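PDB 7CUJ: coiled-coil quantitatively-enriched protein 1 from Schizosaccharomyces pombe, which links telomeres to the meiotic centrosome component pcp1, supports telomere clustering in meiotic prophase, and is required for telomere length regulation and chromosome segregation. Local coordinates for residues G15-A20 / N100-L105; A34-H39 / E51-F56; L55-A60 / N235-V240; S59-A64 / G215-A220; I63-S68 / F188-A193. All blocks are in the same frame, centred on the assembly; numbering follows the deposited sequence.

Contact 1: residues G15-A20 / N100-L105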
# COMPACT_ATOMS: atom_id res chain seq x y z
N GLY A 15 -30.02 -5.56 13.49
CA GLY A 15 -28.83 -4.73 13.54
C GLY A 15 -28.22 -4.72 14.94
O GLY A 15 -28.86 -4.27 15.89
N LEU A 16 -26.99 -5.21 15.04
CA LEU A 16 -26.27 -5.30 16.30
C LEU A 16 -24.98 -4.49 16.19
O LEU A 16 -24.28 -4.57 15.18
CB LEU A 16 -25.96 -6.77 16.60
CG LEU A 16 -27.16 -7.66 16.91
CD1 LEU A 16 -26.78 -9.13 16.82
CD2 LEU A 16 -27.73 -7.34 18.28
N PRO A 17 -24.60 -3.72 17.24
CA PRO A 17 -23.44 -2.84 17.15
C PRO A 17 -22.12 -3.60 17.28
O PRO A 17 -22.06 -4.63 17.95
CB PRO A 17 -23.63 -1.88 18.33
CG PRO A 17 -24.40 -2.70 19.35
CD PRO A 17 -25.28 -3.64 18.54
N MET A 18 -21.07 -3.07 16.64
CA MET A 18 -19.73 -3.64 16.75
C MET A 18 -19.07 -3.13 18.02
O MET A 18 -19.34 -2.02 18.48
CB MET A 18 -18.86 -3.26 15.54
CG MET A 18 -19.41 -3.73 14.21
SD MET A 18 -18.14 -3.66 12.91
CE MET A 18 -17.52 -5.33 12.98
N SER A 19 -18.17 -3.95 18.57
CA SER A 19 -17.38 -3.59 19.74
C SER A 19 -16.26 -2.63 19.33
O SER A 19 -15.98 -2.48 18.14
CB SER A 19 -16.83 -4.82 20.39
OG SER A 19 -16.27 -5.69 19.42
N ALA A 20 -15.62 -2.01 20.33
CA ALA A 20 -14.50 -1.11 20.10
C ALA A 20 -13.38 -1.85 19.37
O ALA A 20 -12.75 -1.28 18.47
CB ALA A 20 -14.03 -0.51 21.40
N ASN A 100 -16.84 -9.42 23.37
CA ASN A 100 -16.56 -8.57 22.23
C ASN A 100 -17.50 -8.86 21.05
O ASN A 100 -17.28 -8.34 19.96
CB ASN A 100 -15.09 -8.65 21.81
CG ASN A 100 -14.17 -7.86 22.72
OD1 ASN A 100 -14.20 -6.64 22.73
ND2 ASN A 100 -13.34 -8.56 23.48
N SER A 101 -18.53 -9.67 21.28
CA SER A 101 -19.49 -9.98 20.23
C SER A 101 -20.92 -9.71 20.70
O SER A 101 -21.42 -10.38 21.60
CB SER A 101 -19.34 -11.39 19.73
OG SER A 101 -20.33 -11.69 18.75
N SER A 102 -21.56 -8.73 20.06
CA SER A 102 -22.97 -8.42 20.26
C SER A 102 -23.83 -9.59 19.81
O SER A 102 -24.98 -9.70 20.22
CB SER A 102 -23.35 -7.18 19.50
OG SER A 102 -23.10 -6.02 20.26
N LYS A 103 -23.28 -10.45 18.94
CA LYS A 103 -24.02 -11.56 18.38
C LYS A 103 -24.18 -12.67 19.41
O LYS A 103 -25.27 -13.19 19.61
CB LYS A 103 -23.35 -12.05 17.09
CG LYS A 103 -23.52 -11.12 15.90
CD LYS A 103 -22.92 -11.66 14.62
CE LYS A 103 -23.21 -10.76 13.44
NZ LYS A 103 -22.55 -11.25 12.21
N PHE A 104 -23.07 -13.02 20.07
CA PHE A 104 -23.07 -14.00 21.15
C PHE A 104 -24.00 -13.54 22.27
O PHE A 104 -24.83 -14.32 22.74
CB PHE A 104 -21.65 -14.24 21.66
CG PHE A 104 -20.89 -15.33 20.96
CD1 PHE A 104 -20.67 -15.29 19.59
CD2 PHE A 104 -20.36 -16.40 21.67
CE1 PHE A 104 -19.97 -16.30 18.95
CE2 PHE A 104 -19.66 -17.41 21.03
CZ PHE A 104 -19.46 -17.35 19.67
N LEU A 105 -23.87 -12.26 22.66
CA LEU A 105 -24.67 -11.69 23.74
C LEU A 105 -26.14 -11.71 23.36
O LEU A 105 -26.99 -12.02 24.20
CB LEU A 105 -24.18 -10.27 24.05
CG LEU A 105 -24.96 -9.52 25.13
CD1 LEU A 105 -24.92 -10.26 26.46
CD2 LEU A 105 -24.44 -8.10 25.29
O HOH W 1 -20.00 -6.94 18.83
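Two serine hydroxyls, Ser102 OG and Ser19 OG, carry the polar part of this contact, each turned to a backbone carbonyl of the other segment. Ser102 OG donates to Pro17 O at 2.9 Å, and the carbonyl meets it at a C=O...donor angle of 145°, with the hydroxyl tilted 18° from the carbonyl plane. Ser19 OG lies 2.9 Å from Asn100 O, although its proton has a second acceptor within reach. A water lies beside the first pair: it accepts from Ser102 N at 2.7 Å and is within donating reach of Pro17 O, a possible second link.

The apolar part lies beside these bonds. Leu16 CB packs against Ser102 CB at 3.9 Å, and its CD1 touches Lys103 CG at 3.9 Å, the two side chains crossing obliquely. Pro17 CD and CG each lie 3.7 Å from Ser102 OG, so the ring lies against the hydroxyl. An alanine in place of Ser102 would probably leave Pro17 O without its direct donor and open a small gap beside the proline ring.

Ser101 caps the helix, its OG accepting weak bonds from Lys103 N and Phe104 N. Lys103 NZ reaches further, to Tyr189 O and, in a salt bridge, to Glu218. The contact thus sets the start of helix 102-112 against strand 11-16, outermost in the parallel sheet within this chain, and the residues that follow it. Strand 208-213 lies next to Leu16, and helix 275-294 packs on Pro17 and Ser102, whose OG also makes a weak hydrogen bond with Thr282 OG1 of that helix.

Contact 2: residues A34-H39 / E51-F56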
# COMPACT_ATOMS: atom_id res chain seq x y z
N ALA A 34 -5.17 0.36 2.20
CA ALA A 34 -5.54 1.70 1.76
C ALA A 34 -5.27 1.88 0.27
O ALA A 34 -6.17 2.28 -0.47
CB ALA A 34 -4.88 2.76 2.60
N PHE A 35 -4.04 1.57 -0.17
CA PHE A 35 -3.63 1.71 -1.56
C PHE A 35 -4.53 0.88 -2.46
O PHE A 35 -5.06 1.38 -3.45
CB PHE A 35 -2.17 1.28 -1.75
CG PHE A 35 -1.66 1.45 -3.16
CD1 PHE A 35 -1.93 0.50 -4.13
CD2 PHE A 35 -0.94 2.58 -3.53
CE1 PHE A 35 -1.48 0.66 -5.44
CE2 PHE A 35 -0.48 2.74 -4.83
CZ PHE A 35 -0.75 1.78 -5.78
N CYS A 36 -4.68 -0.40 -2.10
CA CYS A 36 -5.42 -1.40 -2.85
C CYS A 36 -6.89 -0.99 -3.02
O CYS A 36 -7.45 -1.17 -4.09
CB CYS A 36 -5.33 -2.74 -2.14
SG CYS A 36 -5.91 -4.13 -3.15
N ILE A 37 -7.49 -0.47 -1.95
CA ILE A 37 -8.89 -0.06 -1.96
C ILE A 37 -9.04 1.14 -2.88
O ILE A 37 -9.94 1.16 -3.73
CB ILE A 37 -9.41 0.21 -0.53
CG1 ILE A 37 -9.66 -1.10 0.23
CG2 ILE A 37 -10.65 1.08 -0.56
CD1 ILE A 37 -9.84 -0.92 1.72
N ASP A 38 -8.15 2.13 -2.72
CA ASP A 38 -8.17 3.35 -3.51
C ASP A 38 -8.05 3.00 -5.00
O ASP A 38 -8.77 3.56 -5.82
CB ASP A 38 -7.10 4.34 -3.05
CG ASP A 38 -7.04 5.60 -3.90
OD1 ASP A 38 -8.03 6.37 -3.87
OD2 ASP A 38 -6.02 5.80 -4.58
N HIS A 39 -7.14 2.07 -5.31
CA HIS A 39 -6.90 1.65 -6.68
C HIS A 39 -8.15 0.99 -7.26
O HIS A 39 -8.63 1.39 -8.32
CB HIS A 39 -5.68 0.71 -6.74
CG HIS A 39 -5.31 0.31 -8.13
ND1 HIS A 39 -4.45 1.07 -8.91
CD2 HIS A 39 -5.66 -0.75 -8.88
CE1 HIS A 39 -4.29 0.49 -10.08
NE2 HIS A 39 -5.02 -0.64 -10.09
N GLU A 51 -8.00 -10.17 -6.60
CA GLU A 51 -7.67 -11.29 -5.73
C GLU A 51 -7.43 -10.79 -4.31
O GLU A 51 -7.87 -11.42 -3.35
CB GLU A 51 -6.45 -12.03 -6.28
CG GLU A 51 -6.00 -13.21 -5.45
CD GLU A 51 -5.08 -14.19 -6.16
OE1 GLU A 51 -5.17 -15.40 -5.85
OE2 GLU A 51 -4.29 -13.75 -7.03
N LYS A 52 -6.73 -9.65 -4.20
CA LYS A 52 -6.38 -9.06 -2.92
C LYS A 52 -7.60 -8.43 -2.26
O LYS A 52 -7.69 -8.40 -1.03
CB LYS A 52 -5.23 -8.05 -3.10
CG LYS A 52 -3.84 -8.67 -3.03
CD LYS A 52 -2.80 -7.94 -3.84
CE LYS A 52 -1.45 -8.61 -3.77
NZ LYS A 52 -0.44 -7.89 -4.58
N ILE A 53 -8.54 -7.93 -3.07
CA ILE A 53 -9.76 -7.35 -2.55
C ILE A 53 -10.63 -8.45 -1.94
O ILE A 53 -11.34 -8.20 -0.97
CB ILE A 53 -10.49 -6.50 -3.61
CG1 ILE A 53 -9.75 -5.20 -3.92
CG2 ILE A 53 -11.94 -6.23 -3.20
CD1 ILE A 53 -9.65 -4.24 -2.76
N ARG A 54 -10.56 -9.66 -2.51
CA ARG A 54 -11.31 -10.79 -1.97
C ARG A 54 -10.80 -11.13 -0.57
O ARG A 54 -11.58 -11.53 0.29
CB ARG A 54 -11.30 -11.99 -2.92
CG ARG A 54 -12.27 -11.84 -4.09
CD ARG A 54 -12.56 -13.12 -4.84
NE ARG A 54 -11.36 -13.79 -5.31
CZ ARG A 54 -10.69 -13.49 -6.42
NH1 ARG A 54 -11.11 -12.51 -7.20
NH2 ARG A 54 -9.61 -14.17 -6.75
N LEU A 55 -9.49 -10.95 -0.34
CA LEU A 55 -8.91 -11.19 0.97
C LEU A 55 -9.37 -10.11 1.95
O LEU A 55 -9.61 -10.40 3.12
CB LEU A 55 -7.38 -11.24 0.86
CG LEU A 55 -6.62 -11.44 2.17
CD1 LEU A 55 -6.92 -12.80 2.79
CD2 LEU A 55 -5.12 -11.24 1.97
N PHE A 56 -9.49 -8.87 1.46
CA PHE A 56 -10.02 -7.77 2.25
C PHE A 56 -11.44 -8.10 2.70
O PHE A 56 -11.77 -7.94 3.88
CB PHE A 56 -10.03 -6.45 1.47
CG PHE A 56 -10.79 -5.35 2.16
CD1 PHE A 56 -10.24 -4.66 3.22
CD2 PHE A 56 -12.09 -5.04 1.78
CE1 PHE A 56 -10.95 -3.67 3.88
CE2 PHE A 56 -12.81 -4.05 2.43
CZ PHE A 56 -12.23 -3.37 3.49
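Ile37 and Phe56 meet at about a right angle, the isoleucine reaching over one face of the ring. Its CG1 stands anti to the carbonyl carbon and the chain then extends, which brings CD1 to 3.7 Å from Phe56 CE1. The methyl carbon is 4.0 Å from the ring centroid and 24° off the normal, a CH-pi contact displaced toward the rim on the CE1 side. Phe56 holds its CG anti to the backbone N.

Nearer the start of the 51-56 segment, Ile53 and Cys36 form the second point of contact. Ile53 bends at chi2 (-64°), and its CD1 approaches Cys36 SG to 3.8 Å. The same methyl is 4.3 Å from Ile37 CG1, and so lies close to both residues. Cys36 SG, itself anti to the backbone N, also touches Lys52 CB at 4.0 Å. Beyond CG the lysine runs extended, away from this pair, and its NZ makes a weak hydrogen bond to His39 ND1 of the second subunit.

The axes of the two short helical segments come within 10.3 Å at an angle of 116°. Val237 and Val30 from two further helices pack on Ile37, and Phe33 meets the Phe56 ring edge-to-face. With methyl, thiol and aromatic groups meeting between the two segments, the join rests on shape and apolar burial, while the polar end of Lys52 is engaged at the subunit interface.

Contact 3: residues L55-A60 / N235-V240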
# COMPACT_ATOMS: atom_id res chain seq x y z
N LEU A 55 -9.49 -10.95 -0.34
CA LEU A 55 -8.91 -11.19 0.97
C LEU A 55 -9.37 -10.11 1.95
O LEU A 55 -9.61 -10.40 3.12
CB LEU A 55 -7.38 -11.24 0.86
CG LEU A 55 -6.62 -11.44 2.17
CD1 LEU A 55 -6.92 -12.80 2.79
CD2 LEU A 55 -5.12 -11.24 1.97
N PHE A 56 -9.49 -8.87 1.46
CA PHE A 56 -10.02 -7.77 2.25
C PHE A 56 -11.44 -8.10 2.70
O PHE A 56 -11.77 -7.94 3.88
CB PHE A 56 -10.03 -6.45 1.47
CG PHE A 56 -10.79 -5.35 2.16
CD1 PHE A 56 -10.24 -4.66 3.22
CD2 PHE A 56 -12.09 -5.04 1.78
CE1 PHE A 56 -10.95 -3.67 3.88
CE2 PHE A 56 -12.81 -4.05 2.43
CZ PHE A 56 -12.23 -3.37 3.49
N ILE A 57 -12.26 -8.56 1.76
CA ILE A 57 -13.66 -8.88 2.02
C ILE A 57 -13.74 -10.01 3.04
O ILE A 57 -14.55 -9.94 3.96
CB ILE A 57 -14.42 -9.16 0.71
CG1 ILE A 57 -14.64 -7.87 -0.08
CG2 ILE A 57 -15.73 -9.90 0.98
CD1 ILE A 57 -14.97 -8.08 -1.54
N GLN A 58 -12.89 -11.04 2.88
CA GLN A 58 -12.89 -12.20 3.76
C GLN A 58 -12.56 -11.76 5.18
O GLN A 58 -13.25 -12.15 6.12
CB GLN A 58 -11.92 -13.27 3.26
CG GLN A 58 -12.00 -14.58 4.04
CD GLN A 58 -13.38 -15.19 4.01
OE1 GLN A 58 -13.89 -15.57 2.95
NE2 GLN A 58 -14.01 -15.28 5.17
N SER A 59 -11.51 -10.94 5.32
CA SER A 59 -11.06 -10.42 6.61
C SER A 59 -12.16 -9.62 7.29
O SER A 59 -12.30 -9.68 8.51
CB SER A 59 -9.83 -9.57 6.44
OG SER A 59 -8.81 -10.29 5.76
N ALA A 60 -12.92 -8.85 6.50
CA ALA A 60 -14.00 -8.02 7.02
C ALA A 60 -15.14 -8.90 7.53
O ALA A 60 -15.70 -8.65 8.59
CB ALA A 60 -14.45 -7.05 5.95
N ASN A 235 -18.75 -1.05 -4.47
CA ASN A 235 -19.59 -0.27 -3.57
C ASN A 235 -19.46 -0.74 -2.12
O ASN A 235 -19.33 0.09 -1.23
CB ASN A 235 -21.04 -0.20 -4.05
CG ASN A 235 -21.23 0.75 -5.21
OD1 ASN A 235 -20.65 1.84 -5.23
ND2 ASN A 235 -22.03 0.36 -6.19
N ILE A 236 -19.48 -2.06 -1.90
CA ILE A 236 -19.41 -2.61 -0.55
C ILE A 236 -18.04 -2.34 0.06
O ILE A 236 -17.94 -2.17 1.28
CB ILE A 236 -19.81 -4.11 -0.48
CG1 ILE A 236 -18.82 -5.03 -1.20
CG2 ILE A 236 -21.24 -4.31 -0.97
CD1 ILE A 236 -19.06 -6.50 -0.97
N VAL A 237 -16.99 -2.30 -0.78
CA VAL A 237 -15.65 -1.99 -0.31
C VAL A 237 -15.57 -0.51 0.03
O VAL A 237 -15.07 -0.13 1.09
CB VAL A 237 -14.57 -2.40 -1.33
CG1 VAL A 237 -13.20 -1.84 -0.96
CG2 VAL A 237 -14.49 -3.91 -1.51
N GLY A 238 -16.08 0.33 -0.89
CA GLY A 238 -16.05 1.77 -0.75
C GLY A 238 -16.74 2.23 0.53
O GLY A 238 -16.19 3.04 1.28
N VAL A 239 -17.94 1.69 0.78
CA VAL A 239 -18.76 2.07 1.92
C VAL A 239 -18.02 1.69 3.21
O VAL A 239 -17.89 2.51 4.12
CB VAL A 239 -20.17 1.45 1.85
CG1 VAL A 239 -20.93 1.55 3.16
CG2 VAL A 239 -20.99 2.04 0.71
N VAL A 240 -17.54 0.45 3.25
CA VAL A 240 -16.82 -0.06 4.41
C VAL A 240 -15.57 0.79 4.63
O VAL A 240 -15.29 1.18 5.76
CB VAL A 240 -16.51 -1.57 4.26
CG1 VAL A 240 -15.30 -2.00 5.07
CG2 VAL A 240 -17.72 -2.41 4.63
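In this alpha/beta domain, one part of the longer protein, a helix-helix crossing brings Phe56 and Ile57, on the long helix 47-65, against Val237, Val240 and Ile236 of helix 232-243. The two short segments cross at 58° with their axes 11.3 Å apart, and Ile57 and Val237 have the nearest CA atoms. All the touching side chains are apolar.

Phe56 does most of its work here with the far end of its ring. CZ comes to 3.7 Å from Val240 CG1, which lies at the ring edge, near its plane, the valine and the phenylalanine passing side by side with opposite headings. CE2 is 4.1 Å from Val237 CG1, which approaches obliquely. Both valines hold CG1 anti to their backbone N, and each offers that methyl to the ring, one helical turn apart. Leu29 and Val30 of helix 20-32 add to the packing around the phenylalanine, tying a third helix to the crossing.

Ile57 supplies the second part of the interface. Its side chain and that of Val237 cross at about a right angle, with CD1 4.2 Å from Val237 CG2; Val237 is therefore touched on one methyl by the ring and on the other by the isoleucine. More loosely, Ile57 CD1 lies 4.4 Å from Ile236 CD1. Within helix 47-65, Leu55 O accepts from both Ser59 N and Ser59 OG, which reach it from opposite faces of the carbonyl plane, the hydroxyl at 2.8 Å.

Contact 4: residues S59-A64 / G215-A220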
# COMPACT_ATOMS: atom_id res chain seq x y z
N SER A 59 -11.51 -10.94 5.32
CA SER A 59 -11.06 -10.42 6.61
C SER A 59 -12.16 -9.62 7.29
O SER A 59 -12.30 -9.68 8.51
CB SER A 59 -9.83 -9.57 6.44
OG SER A 59 -8.81 -10.29 5.76
N ALA A 60 -12.92 -8.85 6.50
CA ALA A 60 -14.00 -8.02 7.02
C ALA A 60 -15.14 -8.90 7.53
O ALA A 60 -15.70 -8.65 8.59
CB ALA A 60 -14.45 -7.05 5.95
N HIS A 61 -15.44 -9.96 6.76
CA HIS A 61 -16.39 -10.99 7.18
C HIS A 61 -15.95 -11.59 8.52
O HIS A 61 -16.78 -11.75 9.41
CB HIS A 61 -16.52 -12.09 6.12
CG HIS A 61 -17.50 -11.76 5.04
ND1 HIS A 61 -18.79 -11.36 5.31
CD2 HIS A 61 -17.38 -11.78 3.69
CE1 HIS A 61 -19.42 -11.14 4.17
NE2 HIS A 61 -18.58 -11.39 3.17
N ASN A 62 -14.66 -11.90 8.64
CA ASN A 62 -14.13 -12.58 9.81
C ASN A 62 -14.28 -11.71 11.05
O ASN A 62 -14.73 -12.20 12.09
CB ASN A 62 -12.68 -13.04 9.62
CG ASN A 62 -12.51 -14.10 8.56
OD1 ASN A 62 -13.49 -14.74 8.14
ND2 ASN A 62 -11.29 -14.30 8.10
N ILE A 63 -13.91 -10.43 10.93
CA ILE A 63 -14.02 -9.47 12.02
C ILE A 63 -15.48 -9.37 12.47
O ILE A 63 -15.75 -9.26 13.66
CB ILE A 63 -13.43 -8.10 11.60
CG1 ILE A 63 -11.91 -8.18 11.41
CG2 ILE A 63 -13.81 -7.00 12.59
CD1 ILE A 63 -11.34 -7.11 10.50
N ALA A 64 -16.40 -9.45 11.50
CA ALA A 64 -17.82 -9.32 11.74
C ALA A 64 -18.38 -10.59 12.39
O ALA A 64 -19.39 -10.54 13.08
CB ALA A 64 -18.55 -8.99 10.46
N GLY A 215 -22.52 -1.13 10.43
CA GLY A 215 -21.35 -0.43 9.91
C GLY A 215 -20.29 -1.38 9.36
O GLY A 215 -19.22 -0.94 8.94
N SER A 216 -20.60 -2.69 9.36
CA SER A 216 -19.68 -3.71 8.87
C SER A 216 -19.92 -3.96 7.38
O SER A 216 -20.77 -3.30 6.78
CB SER A 216 -19.83 -4.98 9.67
OG SER A 216 -21.06 -5.64 9.37
N ILE A 217 -19.16 -4.90 6.81
CA ILE A 217 -19.34 -5.34 5.43
C ILE A 217 -20.71 -5.99 5.26
O ILE A 217 -21.25 -6.00 4.16
CB ILE A 217 -18.20 -6.27 4.96
CG1 ILE A 217 -18.28 -6.51 3.45
CG2 ILE A 217 -18.20 -7.58 5.74
CD1 ILE A 217 -17.01 -7.03 2.83
N GLU A 218 -21.24 -6.55 6.35
CA GLU A 218 -22.53 -7.22 6.36
C GLU A 218 -23.61 -6.19 6.04
O GLU A 218 -24.49 -6.44 5.22
CB GLU A 218 -22.80 -7.87 7.71
CG GLU A 218 -21.77 -8.89 8.14
CD GLU A 218 -22.20 -9.74 9.33
OE1 GLU A 218 -22.56 -9.15 10.38
OE2 GLU A 218 -22.18 -10.97 9.21
N HIS A 219 -23.52 -5.03 6.69
CA HIS A 219 -24.41 -3.90 6.46
C HIS A 219 -24.32 -3.45 5.00
O HIS A 219 -25.35 -3.19 4.38
CB HIS A 219 -24.07 -2.76 7.43
CG HIS A 219 -25.14 -1.72 7.55
ND1 HIS A 219 -25.12 -0.77 8.55
CD2 HIS A 219 -26.25 -1.49 6.82
CE1 HIS A 219 -26.17 0.02 8.43
NE2 HIS A 219 -26.88 -0.40 7.38
N ALA A 220 -23.09 -3.37 4.48
CA ALA A 220 -22.84 -2.91 3.12
C ALA A 220 -23.42 -3.89 2.10
O ALA A 220 -24.06 -3.47 1.14
CB ALA A 220 -21.36 -2.68 2.91
O HOH W 2 -16.94 -6.16 8.56
O HOH W 3 -20.44 -12.40 7.34
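Ile217 crosses His61 at about a right angle and sets its CG2 methyl over one face of the imidazole. The carbon lies 4.2 Å from the ring centroid, 25° off the normal, and is displaced toward the rim, with ND1 3.8 Å away. Ile217 CG1 is anti to the backbone N (chi1 -170°), while CG2 takes the position between the backbone N and the carbonyl carbon and packs on the long helix, 3.8 Å from Ala60 CB. The small Ala60 thus admits the branched side chain close to the helix backbone.

A turn further on, Ala64 CB rests against the carboxylate of Glu218, 3.9 Å from CD. This acid is shared widely: OE1 forms a salt bridge with Lys103, and OE2 accepts from Ile191 N.

Two waters span the segments. One donates to Ala60 O and accepts from Ile217 N; the other lies 2.8 Å from His61 ND1 and donates to Glu218 OE2.

Ser216 caps helix 217-223, its OG accepting from Glu218 N and also bonded to His213 O. The arrangement is that of a strand-loop-helix connection in an alpha/beta domain, where the turn after strand 208-213 starts a helix that packs on another.

Contact 5: residues I63-S68 / F188-A193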
# COMPACT_ATOMS: atom_id res chain seq x y z
N ILE A 63 -13.91 -10.43 10.93
CA ILE A 63 -14.02 -9.47 12.02
C ILE A 63 -15.48 -9.37 12.47
O ILE A 63 -15.75 -9.26 13.66
CB ILE A 63 -13.43 -8.10 11.60
CG1 ILE A 63 -11.91 -8.18 11.41
CG2 ILE A 63 -13.81 -7.00 12.59
CD1 ILE A 63 -11.34 -7.11 10.50
N ALA A 64 -16.40 -9.45 11.50
CA ALA A 64 -17.82 -9.32 11.74
C ALA A 64 -18.38 -10.59 12.39
O ALA A 64 -19.39 -10.54 13.08
CB ALA A 64 -18.55 -8.99 10.46
N LYS A 65 -17.72 -11.73 12.15
CA LYS A 65 -18.11 -12.98 12.79
C LYS A 65 -17.66 -12.94 14.25
O LYS A 65 -18.49 -12.94 15.15
CB LYS A 65 -17.53 -14.19 12.06
CG LYS A 65 -18.20 -14.53 10.74
CD LYS A 65 -17.51 -15.64 9.98
CE LYS A 65 -17.45 -15.37 8.49
NZ LYS A 65 -16.71 -16.43 7.77
N HIS A 66 -16.34 -12.88 14.46
CA HIS A 66 -15.78 -12.70 15.79
C HIS A 66 -14.34 -12.22 15.69
O HIS A 66 -13.55 -12.81 14.94
CB HIS A 66 -15.87 -14.00 16.60
CG HIS A 66 -15.93 -13.76 18.07
ND1 HIS A 66 -17.09 -13.91 18.79
CD2 HIS A 66 -14.98 -13.38 18.96
CE1 HIS A 66 -16.86 -13.65 20.06
NE2 HIS A 66 -15.57 -13.31 20.19
N PRO A 67 -13.93 -11.17 16.43
CA PRO A 67 -12.55 -10.69 16.40
C PRO A 67 -11.52 -11.72 16.85
O PRO A 67 -10.35 -11.64 16.46
CB PRO A 67 -12.56 -9.46 17.32
CG PRO A 67 -13.79 -9.64 18.19
CD PRO A 67 -14.79 -10.37 17.32
N SER A 68 -11.95 -12.70 17.66
CA SER A 68 -11.05 -13.68 18.24
C SER A 68 -10.61 -14.72 17.21
O SER A 68 -9.82 -15.60 17.52
CB SER A 68 -11.64 -14.31 19.47
OG SER A 68 -12.71 -15.17 19.14
N PHE A 188 -29.35 -16.55 10.71
CA PHE A 188 -28.04 -16.45 10.09
C PHE A 188 -27.13 -15.64 11.00
O PHE A 188 -27.35 -14.45 11.21
CB PHE A 188 -28.15 -15.87 8.68
CG PHE A 188 -28.75 -16.84 7.69
CD1 PHE A 188 -27.94 -17.70 6.97
CD2 PHE A 188 -30.12 -16.92 7.53
CE1 PHE A 188 -28.49 -18.61 6.08
CE2 PHE A 188 -30.67 -17.83 6.64
CZ PHE A 188 -29.85 -18.67 5.91
N TYR A 189 -26.11 -16.32 11.55
CA TYR A 189 -25.15 -15.67 12.43
C TYR A 189 -24.42 -14.57 11.66
O TYR A 189 -24.09 -13.53 12.22
CB TYR A 189 -24.19 -16.69 13.06
CG TYR A 189 -23.16 -16.08 13.97
CD1 TYR A 189 -23.42 -15.92 15.33
CD2 TYR A 189 -21.94 -15.64 13.49
CE1 TYR A 189 -22.48 -15.35 16.18
CE2 TYR A 189 -20.99 -15.07 14.32
CZ TYR A 189 -21.26 -14.93 15.67
OH TYR A 189 -20.33 -14.37 16.50
N ASP A 190 -24.18 -14.82 10.36
CA ASP A 190 -23.37 -13.93 9.54
C ASP A 190 -23.87 -13.96 8.10
O ASP A 190 -24.51 -14.92 7.67
CB ASP A 190 -21.88 -14.28 9.64
CG ASP A 190 -21.56 -15.70 9.19
OD1 ASP A 190 -21.56 -15.95 7.97
OD2 ASP A 190 -21.35 -16.55 10.08
N ILE A 191 -23.56 -12.88 7.37
CA ILE A 191 -24.04 -12.65 6.01
C ILE A 191 -23.35 -13.61 5.05
O ILE A 191 -23.96 -14.04 4.08
CB ILE A 191 -23.88 -11.17 5.61
CG1 ILE A 191 -25.00 -10.30 6.20
CG2 ILE A 191 -23.76 -10.99 4.11
CD1 ILE A 191 -26.39 -10.68 5.74
N GLU A 192 -22.08 -13.94 5.32
CA GLU A 192 -21.35 -14.91 4.51
C GLU A 192 -22.17 -16.21 4.42
O GLU A 192 -22.33 -16.77 3.34
CB GLU A 192 -19.95 -15.16 5.05
CG GLU A 192 -19.08 -16.00 4.13
CD GLU A 192 -17.67 -16.31 4.62
OE1 GLU A 192 -17.01 -15.40 5.17
OE2 GLU A 192 -17.23 -17.47 4.46
N ALA A 193 -22.69 -16.66 5.57
CA ALA A 193 -23.52 -17.86 5.64
C ALA A 193 -24.80 -17.66 4.83
O ALA A 193 -25.26 -18.59 4.17
CB ALA A 193 -23.81 -18.21 7.07
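Lys65 spans this contact, reaching from the last turn of helix 47-65 across Asp190 to Glu192. Its CB lies 4.2 Å from Tyr189 CE2. CG, placed anti to the carbonyl carbon (chi1 -74°), comes to 3.8 Å from both CB and OD2 of Asp190. CD continues beside the same acid, 3.9 Å from OD2. A bend at chi3 (-140°) then carries CE to 3.3 Å from Glu192 OE1. At the tip, NZ forms a salt bridge with that oxygen at 2.8 Å, a weak hydrogen bond by its geometry, and also bonds to Ser127 O. Asp190 OD1 is 4.9 Å from NZ, near enough that its charge probably adds to the attraction.

An alanine in place of Lys65 would probably leave Glu192 without its opposite charge and Ser127 O without this donor, and open a gap beside Asp190. Glu192 OE1 also accepts from Gln58 NE2.

The backbone of Lys65 is held as well: Tyr189 OH donates to Lys65 O at 2.7 Å, tilted 32° from the carbonyl plane. The same hydroxyl lies at the edge of the His66 ring, near the plane of that ring.

Asp190 is the N-cap of helix 191-200, with Ala193 N donating to OD1 almost along the C-O axis; Ser127 OG binds the same oxygen. The lysine thus packs over a helix cap just beyond strand 184-188, at the C-terminal end of the parallel strands, where loops lead into helices in alpha/beta folds.

How the contacts relate
Contacts 2 to 5 follow helix 47-65 from near its start to its C-terminal end, with contact 2 about 20 Å from contact 5 between centres. Contacts 2 and 3 share Phe56, and Val237 of contact 3 packs on both Ile37 and Ile53 of contact 2. Ile217 joins contact 4 to Ile57 and Val240 of contact 3, their centres about 7 Å apart. Gln58 NE2 of contact 3 lies 3.0 Å from Glu192 OE1 of contact 5. Contact 1 is tied in by Lys103 NZ, which is 2.8 Å from Tyr189 O of contact 5. Together they run from the parallel sheet out to the helices whose residues meet the second subunit near contact 2.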